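Local structure of mitochondrial dynamics protein MID49 (Mus musculus, 4WOY) at residues A[47-57]-A[68-76]; A[96-104]-A[116-124]. The protein sits in the mitochondrial outer membrane and promotes mitochondrial fission by recruiting the dynamin-related protein DNM1L (Drp1) to the mitochondrial surface and regulating its GTPase activity. The protein carries 1 engineered substitution. All coordinates share one frame; numbering follows the deposited sequence.

Contact 1: A[47-57]-A[68-76]; sequences PFGALVPGGPL and HVRLLAPLE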
loop_
_atom_site.group_PDB
_atom_site.type_symbol
_atom_site.label_atom_id
_atom_site.label_comp_id
_atom_site.label_asym_id
_atom_site.label_seq_id
_atom_site.Cartn_x
_atom_site.Cartn_y
_atom_site.Cartn_z
ATOM N N PRO A 47 14.143 19.145 2.350
ATOM C CA PRO A 47 14.971 18.003 2.732
ATOM C C PRO A 47 14.191 16.686 2.700
ATOM O O PRO A 47 13.750 16.194 3.738
ATOM C CB PRO A 47 15.418 18.364 4.160
ATOM C CG PRO A 47 14.284 19.162 4.684
ATOM C CD PRO A 47 13.730 19.941 3.517
ATOM N N PHE A 48 14.005 16.154 1.496
ATOM C CA PHE A 48 13.524 14.805 1.310
ATOM C C PHE A 48 14.716 13.846 1.393
ATOM O O PHE A 48 15.833 14.178 1.009
ATOM C CB PHE A 48 12.801 14.654 -0.043
ATOM C CG PHE A 48 11.466 15.364 -0.126
ATOM C CD1 PHE A 48 10.325 14.797 0.419
ATOM C CD2 PHE A 48 11.352 16.583 -0.778
ATOM C CE1 PHE A 48 9.101 15.440 0.338
ATOM C CE2 PHE A 48 10.132 17.233 -0.884
ATOM C CZ PHE A 48 8.998 16.666 -0.312
ATOM N N GLY A 49 14.482 12.650 1.908
ATOM C CA GLY A 49 15.502 11.622 1.861
ATOM C C GLY A 49 15.479 11.013 0.472
ATOM O O GLY A 49 14.661 11.392 -0.365
ATOM N N ALA A 50 16.380 10.066 0.239
ATOM C CA ALA A 50 16.444 9.332 -1.019
ATOM C C ALA A 50 15.149 8.571 -1.297
ATOM O O ALA A 50 14.546 7.991 -0.394
ATOM C CB ALA A 50 17.645 8.358 -0.996
ATOM N N LEU A 51 14.726 8.570 -2.553
ATOM C CA LEU A 51 13.537 7.832 -2.938
ATOM C C LEU A 51 13.797 6.338 -2.774
ATOM O O LEU A 51 14.809 5.828 -3.214
ATOM C CB LEU A 51 13.135 8.147 -4.385
ATOM C CG LEU A 51 12.861 9.590 -4.826
ATOM C CD1 LEU A 51 12.057 9.619 -6.118
ATOM C CD2 LEU A 51 12.136 10.376 -3.744
ATOM N N VAL A 52 12.873 5.648 -2.120
ATOM C CA VAL A 52 12.976 4.211 -1.903
ATOM C C VAL A 52 11.834 3.463 -2.580
ATOM O O VAL A 52 10.666 3.661 -2.238
ATOM C CB VAL A 52 12.960 3.846 -0.400
ATOM C CG1 VAL A 52 13.019 2.339 -0.218
ATOM C CG2 VAL A 52 14.088 4.553 0.345
ATOM N N PRO A 53 12.166 2.633 -3.576
ATOM C CA PRO A 53 11.166 1.758 -4.181
ATOM C C PRO A 53 10.880 0.577 -3.269
ATOM O O PRO A 53 11.777 0.091 -2.575
ATOM C CB PRO A 53 11.827 1.323 -5.495
ATOM C CG PRO A 53 13.285 1.391 -5.216
ATOM C CD PRO A 53 13.452 2.583 -4.292
ATOM N N GLY A 54 9.621 0.149 -3.246
ATOM C CA GLY A 54 9.199 -0.920 -2.365
ATOM C C GLY A 54 7.819 -1.418 -2.733
ATOM O O GLY A 54 7.277 -1.054 -3.783
ATOM N N GLY A 55 7.247 -2.234 -1.847
ATOM C CA GLY A 55 5.972 -2.879 -2.087
ATOM C C GLY A 55 6.149 -4.370 -2.333
ATOM O O GLY A 55 7.266 -4.897 -2.238
ATOM N N PRO A 56 5.039 -5.062 -2.635
ATOM C CA PRO A 56 5.016 -6.516 -2.820
ATOM C C PRO A 56 5.988 -6.997 -3.896
ATOM O O PRO A 56 6.442 -8.151 -3.837
ATOM C CB PRO A 56 3.569 -6.792 -3.232
ATOM C CG PRO A 56 2.789 -5.690 -2.566
ATOM C CD PRO A 56 3.684 -4.479 -2.697
ATOM N N LEU A 57 6.298 -6.146 -4.868
ATOM C CA LEU A 57 7.284 -6.529 -5.881
ATOM C C LEU A 57 8.647 -6.805 -5.237
ATOM O O LEU A 57 9.328 -7.765 -5.589
ATOM C CB LEU A 57 7.437 -5.442 -6.943
ATOM C CG LEU A 57 8.711 -5.608 -7.777
ATOM C CD1 LEU A 57 8.623 -6.856 -8.664
ATOM C CD2 LEU A 57 9.000 -4.357 -8.604
ATOM N N HIS A 68 0.579 -2.036 -6.968
ATOM C CA HIS A 68 1.406 -0.857 -7.181
ATOM C C HIS A 68 2.803 -1.103 -6.646
ATOM O O HIS A 68 3.017 -1.942 -5.763
ATOM C CB HIS A 68 0.826 0.374 -6.479
ATOM C CG HIS A 68 -0.408 0.903 -7.123
ATOM N ND1 HIS A 68 -0.920 0.386 -8.289
ATOM C CD2 HIS A 68 -1.243 1.913 -6.760
ATOM C CE1 HIS A 68 -2.017 1.042 -8.623
ATOM N NE2 HIS A 68 -2.226 1.978 -7.712
ATOM N N VAL A 69 3.753 -0.375 -7.205
ATOM C CA VAL A 69 5.099 -0.348 -6.699
ATOM C C VAL A 69 5.253 0.971 -5.934
ATOM O O VAL A 69 5.042 2.064 -6.492
ATOM C CB VAL A 69 6.114 -0.475 -7.828
ATOM C CG1 VAL A 69 7.554 -0.420 -7.286
ATOM C CG2 VAL A 69 5.829 -1.743 -8.630
ATOM N N ARG A 70 5.569 0.868 -4.646
ATOM C CA ARG A 70 5.692 2.064 -3.820
ATOM C C ARG A 70 7.005 2.793 -4.098
ATOM O O ARG A 70 8.077 2.183 -4.175
ATOM C CB ARG A 70 5.560 1.711 -2.335
ATOM C CG ARG A 70 4.734 0.462 -2.107
ATOM C CD ARG A 70 3.889 0.484 -0.838
ATOM N NE ARG A 70 4.621 0.934 0.332
ATOM C CZ ARG A 70 4.031 1.326 1.455
ATOM N NH1 ARG A 70 2.705 1.305 1.563
ATOM N NH2 ARG A 70 4.766 1.741 2.470
ATOM N N LEU A 71 6.894 4.097 -4.314
ATOM C CA LEU A 71 8.049 4.961 -4.406
ATOM C C LEU A 71 7.955 5.936 -3.222
ATOM O O LEU A 71 7.165 6.899 -3.231
ATOM C CB LEU A 71 8.080 5.671 -5.751
ATOM C CG LEU A 71 9.424 6.256 -6.147
ATOM C CD1 LEU A 71 10.465 5.160 -6.054
ATOM C CD2 LEU A 71 9.374 6.827 -7.554
ATOM N N LEU A 72 8.740 5.640 -2.186
ATOM C CA LEU A 72 8.704 6.385 -0.936
ATOM C C LEU A 72 9.624 7.583 -1.021
ATOM O O LEU A 72 10.788 7.432 -1.371
ATOM C CB LEU A 72 9.133 5.510 0.236
ATOM C CG LEU A 72 8.352 4.242 0.542
ATOM C CD1 LEU A 72 8.679 3.748 1.945
ATOM C CD2 LEU A 72 6.862 4.472 0.362
ATOM N N ALA A 73 9.082 8.768 -0.737
ATOM C CA ALA A 73 9.854 10.004 -0.626
ATOM C C ALA A 73 9.740 10.533 0.818
ATOM O O ALA A 73 8.760 11.196 1.166
ATOM C CB ALA A 73 9.376 11.051 -1.651
ATOM N N PRO A 74 10.718 10.189 1.673
ATOM C CA PRO A 74 10.623 10.559 3.096
ATOM C C PRO A 74 10.931 12.022 3.370
ATOM O O PRO A 74 11.949 12.540 2.937
ATOM C CB PRO A 74 11.652 9.647 3.772
ATOM C CG PRO A 74 12.627 9.283 2.682
ATOM C CD PRO A 74 11.837 9.263 1.401
ATOM N N LEU A 75 10.026 12.680 4.084
ATOM C CA LEU A 75 10.274 14.025 4.568
ATOM C C LEU A 75 11.238 13.929 5.731
ATOM O O LEU A 75 11.111 13.012 6.555
ATOM C CB LEU A 75 8.975 14.693 5.013
ATOM C CG LEU A 75 8.036 15.248 3.947
ATOM C CD1 LEU A 75 7.213 14.132 3.291
ATOM C CD2 LEU A 75 7.163 16.333 4.575
ATOM N N GLU A 76 12.234 14.812 5.784
ATOM C CA GLU A 76 13.084 14.842 6.970
ATOM C C GLU A 76 12.610 15.973 7.864
ATOM O O GLU A 76 12.915 17.133 7.605
ATOM C CB GLU A 76 14.560 15.001 6.609
ATOM C CG GLU A 76 15.089 13.787 5.854
ATOM C CD GLU A 76 16.483 13.950 5.314
ATOM O OE1 GLU A 76 17.035 15.081 5.334
ATOM O OE2 GLU A 76 17.029 12.918 4.874
#
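At one edge of the mixed sheet in the nucleotidyltransferase-like cytosolic domain, strand 52-54 pairs antiparallel with strand 69-74, their short axes 152° apart. Val52 and Leu72 form a hydrogen-bonded pair, Val52 N reaching Leu72 O at 2.8 Å, and Gly54 with Arg70 forms a second; between them Pro53, which has no N-H to give, faces Leu71 as the non-hydrogen-bonded pair. Nearer the start of segment 47-57 the register shifts by one residue, and a separate bridge places Phe48 against Leu75, where Gly49 N donates to Pro74 O at 2.7 Å. Strand 173-182 pairs with the other edge of strand 69-74.

Leu51 and Leu71 pack against Leu35 and Ala32 of helix 18-42, with buried Ala73 beside Leu51. Leu51 sends CD2 to Ala73 CB at 3.5 Å, while its CD1 meets Leu71 CD2. Arg70 runs along the other face: with chi1 at -27°, its CG lies over Gly55 CA at 3.6 Å, and the guanidinium leaves the pair to form a salt bridge with Asp208. Phe48 and Leu75 point the same way, side by side, and the Phe48 ring also pairs edge-to-face with Trp115. Phe48 CE1 lies 3.7 Å from Leu75 CD1.

Contact 2: A[96-104]-A[116-124]; sequences RCWAVRRTQ and DRFLVGGYL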
loop_
_atom_site.group_PDB
_atom_site.type_symbol
_atom_site.label_atom_id
_atom_site.label_comp_id
_atom_site.label_asym_id
_atom_site.label_seq_id
_atom_site.Cartn_x
_atom_site.Cartn_y
_atom_site.Cartn_z
ATOM N N ARG A 96 -8.360 6.305 10.485
ATOM C CA ARG A 96 -7.442 6.006 9.372
ATOM C C ARG A 96 -6.368 7.068 9.182
ATOM O O ARG A 96 -5.414 6.842 8.431
ATOM C CB ARG A 96 -8.204 5.861 8.048
ATOM C CG ARG A 96 -9.110 4.656 7.945
ATOM C CD ARG A 96 -9.949 4.756 6.685
ATOM N NE ARG A 96 -11.221 4.038 6.795
ATOM C CZ ARG A 96 -11.517 2.903 6.155
ATOM N NH1 ARG A 96 -10.630 2.329 5.343
ATOM N NH2 ARG A 96 -12.709 2.340 6.327
ATOM N N CYS A 97 -6.513 8.217 9.847
ATOM C CA CYS A 97 -5.628 9.364 9.582
ATOM C C CYS A 97 -4.862 9.869 10.792
ATOM O O CYS A 97 -5.095 9.472 11.919
ATOM C CB CYS A 97 -6.414 10.546 9.004
ATOM S SG CYS A 97 -7.285 10.215 7.483
ATOM N N TRP A 98 -3.933 10.771 10.532
ATOM C CA TRP A 98 -3.100 11.364 11.571
ATOM C C TRP A 98 -2.770 12.814 11.205
ATOM O O TRP A 98 -2.631 13.139 10.010
ATOM C CB TRP A 98 -1.809 10.541 11.761
ATOM C CG TRP A 98 -1.957 9.325 12.643
ATOM C CD1 TRP A 98 -2.643 8.160 12.373
ATOM C CD2 TRP A 98 -1.394 9.158 13.947
ATOM N NE1 TRP A 98 -2.544 7.292 13.434
ATOM C CE2 TRP A 98 -1.777 7.877 14.410
ATOM C CE3 TRP A 98 -0.605 9.965 14.764
ATOM C CZ2 TRP A 98 -1.394 7.392 15.645
ATOM C CZ3 TRP A 98 -0.215 9.474 16.003
ATOM C CH2 TRP A 98 -0.606 8.199 16.427
ATOM N N ALA A 99 -2.656 13.685 12.211
ATOM C CA ALA A 99 -2.238 15.068 11.952
ATOM C C ALA A 99 -0.783 15.241 12.355
ATOM O O ALA A 99 -0.268 14.536 13.219
ATOM C CB ALA A 99 -3.112 16.075 12.668
ATOM N N VAL A 100 -0.122 16.162 11.679
ATOM C CA VAL A 100 1.257 16.489 11.959
ATOM C C VAL A 100 1.262 17.954 12.434
ATOM O O VAL A 100 1.024 18.881 11.650
ATOM C CB VAL A 100 2.178 16.259 10.702
ATOM C CG1 VAL A 100 3.613 16.574 11.015
ATOM C CG2 VAL A 100 2.067 14.826 10.195
ATOM N N ARG A 101 1.510 18.140 13.732
ATOM C CA ARG A 101 1.360 19.428 14.407
ATOM C C ARG A 101 2.699 20.143 14.503
ATOM O O ARG A 101 3.692 19.595 14.981
ATOM C CB ARG A 101 0.780 19.225 15.817
ATOM C CG ARG A 101 0.399 20.493 16.564
ATOM C CD ARG A 101 0.125 20.212 18.056
ATOM N NE ARG A 101 -1.245 19.773 18.309
ATOM C CZ ARG A 101 -1.599 18.929 19.278
ATOM N NH1 ARG A 101 -0.679 18.403 20.092
ATOM N NH2 ARG A 101 -2.879 18.597 19.427
ATOM N N ARG A 102 2.718 21.375 14.046
ATOM C CA ARG A 102 3.877 22.212 14.182
ATOM C C ARG A 102 3.954 22.615 15.649
ATOM O O ARG A 102 2.935 22.856 16.290
ATOM C CB ARG A 102 3.798 23.405 13.239
ATOM C CG ARG A 102 4.946 24.376 13.379
ATOM C CD ARG A 102 6.320 23.769 13.099
ATOM N NE ARG A 102 7.204 24.839 12.640
ATOM C CZ ARG A 102 7.839 25.691 13.444
ATOM N NH1 ARG A 102 7.716 25.595 14.760
ATOM N NH2 ARG A 102 8.602 26.650 12.932
ATOM N N THR A 103 5.172 22.608 16.183
ATOM C CA THR A 103 5.447 22.794 17.611
ATOM C C THR A 103 6.394 23.979 17.842
ATOM O O THR A 103 7.047 24.425 16.908
ATOM C CB THR A 103 6.119 21.504 18.188
ATOM O OG1 THR A 103 5.264 20.366 18.022
ATOM C CG2 THR A 103 6.318 21.656 19.551
ATOM N N GLN A 104 6.489 24.476 19.078
ATOM C CA GLN A 104 7.516 25.448 19.454
ATOM C C GLN A 104 7.471 26.681 18.564
ATOM O O GLN A 104 8.484 27.189 18.149
ATOM C CB GLN A 104 8.903 24.792 19.390
ATOM C CG GLN A 104 8.999 23.518 20.230
ATOM C CD GLN A 104 10.409 23.122 20.605
ATOM O OE1 GLN A 104 11.382 23.699 20.124
ATOM N NE2 GLN A 104 10.527 22.100 21.437
ATOM N N ASP A 116 7.464 24.769 6.629
ATOM C CA ASP A 116 6.421 25.702 7.096
ATOM C C ASP A 116 5.527 26.230 5.954
ATOM O O ASP A 116 4.356 26.540 6.187
ATOM C CB ASP A 116 7.014 26.899 7.841
ATOM C CG ASP A 116 7.551 26.539 9.208
ATOM O OD1 ASP A 116 7.229 25.451 9.731
ATOM O OD2 ASP A 116 8.292 27.368 9.769
ATOM N N ARG A 117 6.047 26.296 4.728
ATOM C CA ARG A 117 5.232 26.776 3.609
ATOM C C ARG A 117 4.053 25.833 3.290
ATOM O O ARG A 117 3.119 26.218 2.581
ATOM C CB ARG A 117 6.074 26.973 2.365
ATOM C CG ARG A 117 6.582 25.706 1.803
ATOM C CD ARG A 117 7.256 25.960 0.479
ATOM N NE ARG A 117 6.283 26.010 -0.596
ATOM C CZ ARG A 117 6.592 25.841 -1.878
ATOM N NH1 ARG A 117 7.855 25.616 -2.241
ATOM N NH2 ARG A 117 5.634 25.891 -2.796
ATOM N N PHE A 118 4.100 24.610 3.810
ATOM C CA PHE A 118 3.007 23.662 3.639
ATOM C C PHE A 118 2.078 23.649 4.836
ATOM O O PHE A 118 1.235 22.759 4.972
ATOM C CB PHE A 118 3.572 22.266 3.377
ATOM C CG PHE A 118 4.566 22.251 2.268
ATOM C CD1 PHE A 118 4.144 22.436 0.949
ATOM C CD2 PHE A 118 5.929 22.130 2.539
ATOM C CE1 PHE A 118 5.070 22.457 -0.096
ATOM C CE2 PHE A 118 6.859 22.152 1.502
ATOM C CZ PHE A 118 6.424 22.325 0.175
ATOM N N LEU A 119 2.241 24.624 5.723
ATOM C CA LEU A 119 1.341 24.741 6.854
ATOM C C LEU A 119 -0.027 25.287 6.449
ATOM O O LEU A 119 -0.128 26.291 5.761
ATOM C CB LEU A 119 1.956 25.641 7.930
ATOM C CG LEU A 119 3.043 25.100 8.850
ATOM C CD1 LEU A 119 3.437 26.220 9.781
ATOM C CD2 LEU A 119 2.501 23.933 9.629
ATOM N N VAL A 120 -1.072 24.585 6.856
ATOM C CA VAL A 120 -2.422 25.128 6.912
ATOM C C VAL A 120 -2.802 25.257 8.377
ATOM O O VAL A 120 -2.874 24.255 9.074
ATOM C CB VAL A 120 -3.428 24.243 6.166
ATOM C CG1 VAL A 120 -4.845 24.766 6.363
ATOM C CG2 VAL A 120 -3.088 24.242 4.719
ATOM N N GLY A 121 -2.978 26.485 8.853
ATOM C CA GLY A 121 -3.023 26.749 10.279
ATOM C C GLY A 121 -1.761 26.303 10.988
ATOM O O GLY A 121 -0.667 26.736 10.646
ATOM N N GLY A 122 -1.912 25.416 11.965
ATOM C CA GLY A 122 -0.776 24.887 12.699
ATOM C C GLY A 122 -0.388 23.446 12.380
ATOM O O GLY A 122 0.278 22.786 13.173
ATOM N N TYR A 123 -0.836 22.956 11.230
ATOM C CA TYR A 123 -0.541 21.604 10.817
ATOM C C TYR A 123 0.087 21.539 9.457
ATOM O O TYR A 123 -0.274 22.302 8.556
ATOM C CB TYR A 123 -1.818 20.779 10.814
ATOM C CG TYR A 123 -2.421 20.638 12.187
ATOM C CD1 TYR A 123 -2.044 19.585 13.030
ATOM C CD2 TYR A 123 -3.351 21.562 12.654
ATOM C CE1 TYR A 123 -2.589 19.461 14.309
ATOM C CE2 TYR A 123 -3.910 21.446 13.938
ATOM C CZ TYR A 123 -3.512 20.401 14.755
ATOM O OH TYR A 123 -4.060 20.266 16.008
ATOM N N LEU A 124 1.008 20.601 9.304
ATOM C CA LEU A 124 1.606 20.315 8.022
ATOM C C LEU A 124 0.595 19.599 7.129
ATOM O O LEU A 124 0.170 18.480 7.425
ATOM C CB LEU A 124 2.847 19.450 8.203
ATOM C CG LEU A 124 3.666 19.100 6.973
ATOM C CD1 LEU A 124 4.233 20.356 6.383
ATOM C CD2 LEU A 124 4.765 18.159 7.404
#
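Arg102, at the end of strand 97-102, meets segment 116-124 at its base and again at its tip, and shows how one long side chain can join a strand to the turns beside it. Its backbone N donates to Gly122 O at 3.0 Å. From there CB packs against Leu119 CD2 at 3.9 Å. CG lies anti to the backbone N (chi1 177°), and a bend at chi2 (60°) carries CD to within 3.9 Å of Asp116 OD1. NE then donates to that same OD1 at 3.0 Å in a nearly straight bond, and NH2 reaches Asp116 OD2 at 3.3 Å. The carboxylate is thus gripped side-on, one nitrogen to each oxygen, with the two flat groups 28° from coplanar. NH1 turns back to its own segment, where it makes a weak bond to Thr103 O.

Further along the segment, the type II' turn from Val120 to Tyr123 returns the chain to the strand. Leu124 N donates to Val100 O at 2.9 Å, and Arg101 faces Tyr123 as a single beta bridge. The Tyr123 ring lies beside Arg101, its CE1 3.7 Å from Arg101 CB, while CD1 touches Ala99 CB at the same distance.

Both charged groups have further partners: Arg102 NH2 also bonds His108 O, and Asp116 OD2 accepts from Gly111 N and Ser113 N. The salt bridge therefore belongs to a wider network tying the 3-10 turn and the loop before it to the strand. With the carboxylate held by two arginine nitrogens and two backbone amides, Asp116 probably remains ionised although it is buried.

Contacts 1 and 2 follow one another along the chain, their centres about 21 Å apart; contact 1 contains two strands of the mixed sheet and contact 2 one, strand 97-102. The centre of contact 1 lies about 11 Å from the centre of the chain, that of contact 2 about 23 Å. Even so they touch: Leu75 CD2 packs against Leu124 CD2 at 4.1 Å. Trp115 also links them: it directly precedes Asp116, touches Phe48, Leu75 and Pro47, and its NE1 bonds Glu76 O. The two contacts illustrate two ways of joining segments: backbone pairing in two separate parts joins 47-57 to 68-76, whereas 96-104 holds 116-124 by a single bridge and a salt bridge.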